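PDB 2W2K: D-mandelate dehydrogenase from Rhodotorula graminis, which probably oxidises D-mandelate and reduces the matching 2-keto acid with a nicotinamide cofactor, as a member of the D-isomer specific 2-hydroxyacid dehydrogenase family. Local coordinates for residues 53-58 with 82-87. Residues are numbered along the deposited sequence; the frame is centred on the assembly and turned at random.
Sequences EAIIKL and KVFAAA
The Phe84 ring crosses the side chain of Ile55, its parallel neighbour on the next strand, obliquely. With CG anti to the backbone N (chi1 -175°), the ring turns one face to Ile55 CG2, itself anti to its own N and 3.9 Å from the Phe84 ring centroid, a CH-pi contact displaced toward the CE1 rim. Lys57 CB lies at the ring edge, 4.2 Å from Phe84 CE1, while Trp69 and Phe106 also meet this ring.

Between the two layers of side chains the strands run nearly parallel, linked by a regular ladder: Ile55 N gives to Val83 O in the carbonyl plane, and Ile55 O takes Ala85 N at 3.1 Å, nearly along the C=O axis. Lys57 repeats the pattern with Ala85 O and Ala87 N. At the start, Glu53 O accepts Lys82 N at 2.9 Å from above its carbonyl plane, and more weakly Val83 N. These are the central strand 54-57 and its neighbour 83-86 of a five-stranded parallel sheet, joined through helix 71-74 as a beta-alpha-beta unit in the flavodoxin-like catalytic domain of this family.

On the face of Ala54, Ile56, Val83 and Ala85, Val83 holds CG1 in the crowded position between N and carbonyl carbon (chi1 59°), where it meets Ala54 CB at 3.8 Å; Ile56 instead reaches helices 17-26 and 310-330. Back on the Phe84 side, Lys57 runs extended past Ala86 CB, then bends at chi4 (-66°), surrounding NZ with four oxygens that must share its three N-H: Tyr67 OH, the carbonyls of Ala59 and Asn62, and a water that donates to Ala87 O.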
ATOM      1  N   GLU B  53      -0.697 -13.707  42.915  1.00  7.19           N
ATOM      2  CA  GLU B  53      -0.775 -14.944  42.129  1.00  5.59           C
ATOM      3  C   GLU B  53      -0.604 -14.763  40.610  1.00  5.92           C
ATOM      4  O   GLU B  53      -0.352 -15.741  39.884  1.00  5.95           O
ATOM      5  CB  GLU B  53      -2.110 -15.686  42.415  1.00  9.41           C
ATOM      6  CG  GLU B  53      -2.243 -16.288  43.828  1.00 11.59           C
ATOM      7  CD  GLU B  53      -2.385 -15.253  44.946  1.00 11.70           C
ATOM      8  OE1 GLU B  53      -3.178 -14.295  44.823  1.00  8.82           O
ATOM      9  OE2 GLU B  53      -1.730 -15.435  45.993  1.00 12.51           O
ATOM     10  N   ALA B  54      -0.773 -13.526  40.132  1.00  4.31           N
ATOM     11  CA  ALA B  54      -0.590 -13.208  38.709  1.00  2.32           C
ATOM     12  C   ALA B  54       0.011 -11.810  38.475  1.00  7.21           C
ATOM     13  O   ALA B  54      -0.014 -10.939  39.378  1.00  5.48           O
ATOM     14  CB  ALA B  54      -1.964 -13.347  37.943  1.00  6.69           C
ATOM     15  N   ILE B  55       0.559 -11.611  37.266  1.00  5.66           N
ATOM     16  CA  ILE B  55       0.967 -10.315  36.756  1.00  5.60           C
ATOM     17  C   ILE B  55       0.295 -10.106  35.371  1.00  3.45           C
ATOM     18  O   ILE B  55       0.289 -11.038  34.548  1.00  6.60           O
ATOM     19  CB  ILE B  55       2.537 -10.241  36.565  1.00  6.03           C
ATOM     20  CG1 ILE B  55       3.295 -10.443  37.897  1.00  2.90           C
ATOM     21  CG2 ILE B  55       2.931  -8.893  35.928  1.00  8.10           C
ATOM     22  CD1 ILE B  55       4.716 -11.087  37.694  1.00  4.35           C
ATOM     23  N   ILE B  56      -0.211  -8.893  35.114  1.00  5.77           N
ATOM     24  CA  ILE B  56      -0.787  -8.490  33.801  1.00  4.79           C
ATOM     25  C   ILE B  56      -0.145  -7.199  33.218  1.00  7.94           C
ATOM     26  O   ILE B  56       0.189  -6.238  33.955  1.00  7.07           O
ATOM     27  CB  ILE B  56      -2.382  -8.356  33.898  1.00  4.54           C
ATOM     28  CG1 ILE B  56      -3.055  -8.443  32.501  1.00 11.19           C
ATOM     29  CG2 ILE B  56      -2.797  -7.139  34.745  1.00  6.55           C
ATOM     30  CD1 ILE B  56      -4.621  -8.568  32.483  1.00  6.34           C
ATOM     31  N   LYS B  57       0.038  -7.199  31.896  1.00  7.07           N
ATOM     32  CA  LYS B  57       0.713  -6.098  31.161  1.00  6.47           C
ATOM     33  C   LYS B  57      -0.111  -5.876  29.873  1.00  7.23           C
ATOM     34  O   LYS B  57      -0.021  -6.674  28.905  1.00  7.31           O
ATOM     35  CB  LYS B  57       2.179  -6.517  30.863  1.00  4.95           C
ATOM     36  CG  LYS B  57       3.135  -5.390  30.278  1.00  5.41           C
ATOM     37  CD  LYS B  57       4.458  -6.044  29.806  1.00  5.44           C
ATOM     38  CE  LYS B  57       5.531  -5.059  29.269  1.00  9.24           C
ATOM     39  NZ  LYS B  57       5.163  -4.337  27.994  1.00  7.29           N
ATOM     40  N   LEU B  58      -0.937  -4.816  29.873  1.00  5.61           N
ATOM     41  CA  LEU B  58      -2.011  -4.631  28.866  1.00  8.69           C
ATOM     42  C   LEU B  58      -1.585  -4.055  27.499  1.00  6.79           C
ATOM     43  O   LEU B  58      -2.372  -4.088  26.530  1.00  7.44           O
ATOM     44  CB  LEU B  58      -3.154  -3.777  29.459  1.00 10.32           C
ATOM     45  CG  LEU B  58      -3.902  -4.406  30.659  1.00  9.99           C
ATOM     46  CD1 LEU B  58      -4.750  -3.352  31.404  1.00  8.61           C
ATOM     47  CD2 LEU B  58      -4.793  -5.521  30.212  1.00  7.85           C
ATOM     48  N   LYS B  82       1.818 -17.665  40.123  1.00  7.02           N
ATOM     49  CA  LYS B  82       1.488 -18.782  39.197  1.00  7.77           C
ATOM     50  C   LYS B  82       1.531 -18.440  37.682  1.00  9.24           C
ATOM     51  O   LYS B  82       1.797 -19.328  36.859  1.00  7.34           O
ATOM     52  CB  LYS B  82       0.114 -19.422  39.546  1.00  9.36           C
ATOM     53  CG  LYS B  82       0.134 -20.276  40.862  1.00  8.65           C
ATOM     54  CD  LYS B  82      -1.242 -20.942  41.184  1.00 10.51           C
ATOM     55  CE  LYS B  82      -1.046 -21.999  42.280  1.00 16.47           C
ATOM     56  NZ  LYS B  82      -2.327 -22.664  42.690  1.00 25.92           N
ATOM     57  N   VAL B  83       1.284 -17.179  37.304  1.00  6.61           N
ATOM     58  CA  VAL B  83       1.126 -16.841  35.870  1.00  5.67           C
ATOM     59  C   VAL B  83       1.378 -15.358  35.563  1.00  7.84           C
ATOM     60  O   VAL B  83       1.021 -14.492  36.373  1.00  6.82           O
ATOM     61  CB  VAL B  83      -0.317 -17.302  35.310  1.00  7.75           C
ATOM     62  CG1 VAL B  83      -1.481 -16.646  36.076  1.00  6.63           C
ATOM     63  CG2 VAL B  83      -0.479 -17.042  33.788  1.00  7.06           C
ATOM     64  N   PHE B  84       1.956 -15.091  34.383  1.00  7.21           N
ATOM     65  CA  PHE B  84       2.247 -13.728  33.861  1.00  5.85           C
ATOM     66  C   PHE B  84       1.727 -13.700  32.406  1.00  8.57           C
ATOM     67  O   PHE B  84       2.199 -14.497  31.579  1.00  8.09           O
ATOM     68  CB  PHE B  84       3.792 -13.530  33.908  1.00  6.85           C
ATOM     69  CG  PHE B  84       4.318 -12.135  33.527  1.00  5.11           C
ATOM     70  CD1 PHE B  84       3.501 -11.124  32.954  1.00  7.59           C
ATOM     71  CD2 PHE B  84       5.680 -11.863  33.692  1.00  9.57           C
ATOM     72  CE1 PHE B  84       4.057  -9.850  32.588  1.00 10.48           C
ATOM     73  CE2 PHE B  84       6.248 -10.598  33.344  1.00 12.26           C
ATOM     74  CZ  PHE B  84       5.432  -9.589  32.793  1.00 11.84           C
ATOM     75  N   ALA B  85       0.739 -12.831  32.100  1.00  7.40           N
ATOM     76  CA  ALA B  85       0.240 -12.640  30.718  1.00  4.61           C
ATOM     77  C   ALA B  85       0.582 -11.231  30.206  1.00  5.43           C
ATOM     78  O   ALA B  85       0.295 -10.239  30.893  1.00  6.57           O
ATOM     79  CB  ALA B  85      -1.315 -12.893  30.643  1.00  7.97           C
ATOM     80  N   ALA B  86       1.140 -11.137  28.988  1.00  6.47           N
ATOM     81  CA  ALA B  86       1.612  -9.839  28.434  1.00  9.20           C
ATOM     82  C   ALA B  86       1.172  -9.607  26.994  1.00  7.85           C
ATOM     83  O   ALA B  86       1.098 -10.564  26.209  1.00 10.48           O
ATOM     84  CB  ALA B  86       3.148  -9.742  28.512  1.00 10.42           C
ATOM     85  N   ALA B  87       0.904  -8.334  26.661  1.00  6.44           N
ATOM     86  CA  ALA B  87       0.674  -7.888  25.285  1.00  7.49           C
ATOM     87  C   ALA B  87       1.893  -8.130  24.370  1.00  9.19           C
ATOM     88  O   ALA B  87       3.026  -8.102  24.847  1.00  8.81           O
ATOM     89  CB  ALA B  87       0.304  -6.393  25.272  1.00  5.31           C
TER
HETATM   90  O   HOH W   1       4.869  -6.438  26.083  1.00 10.39           O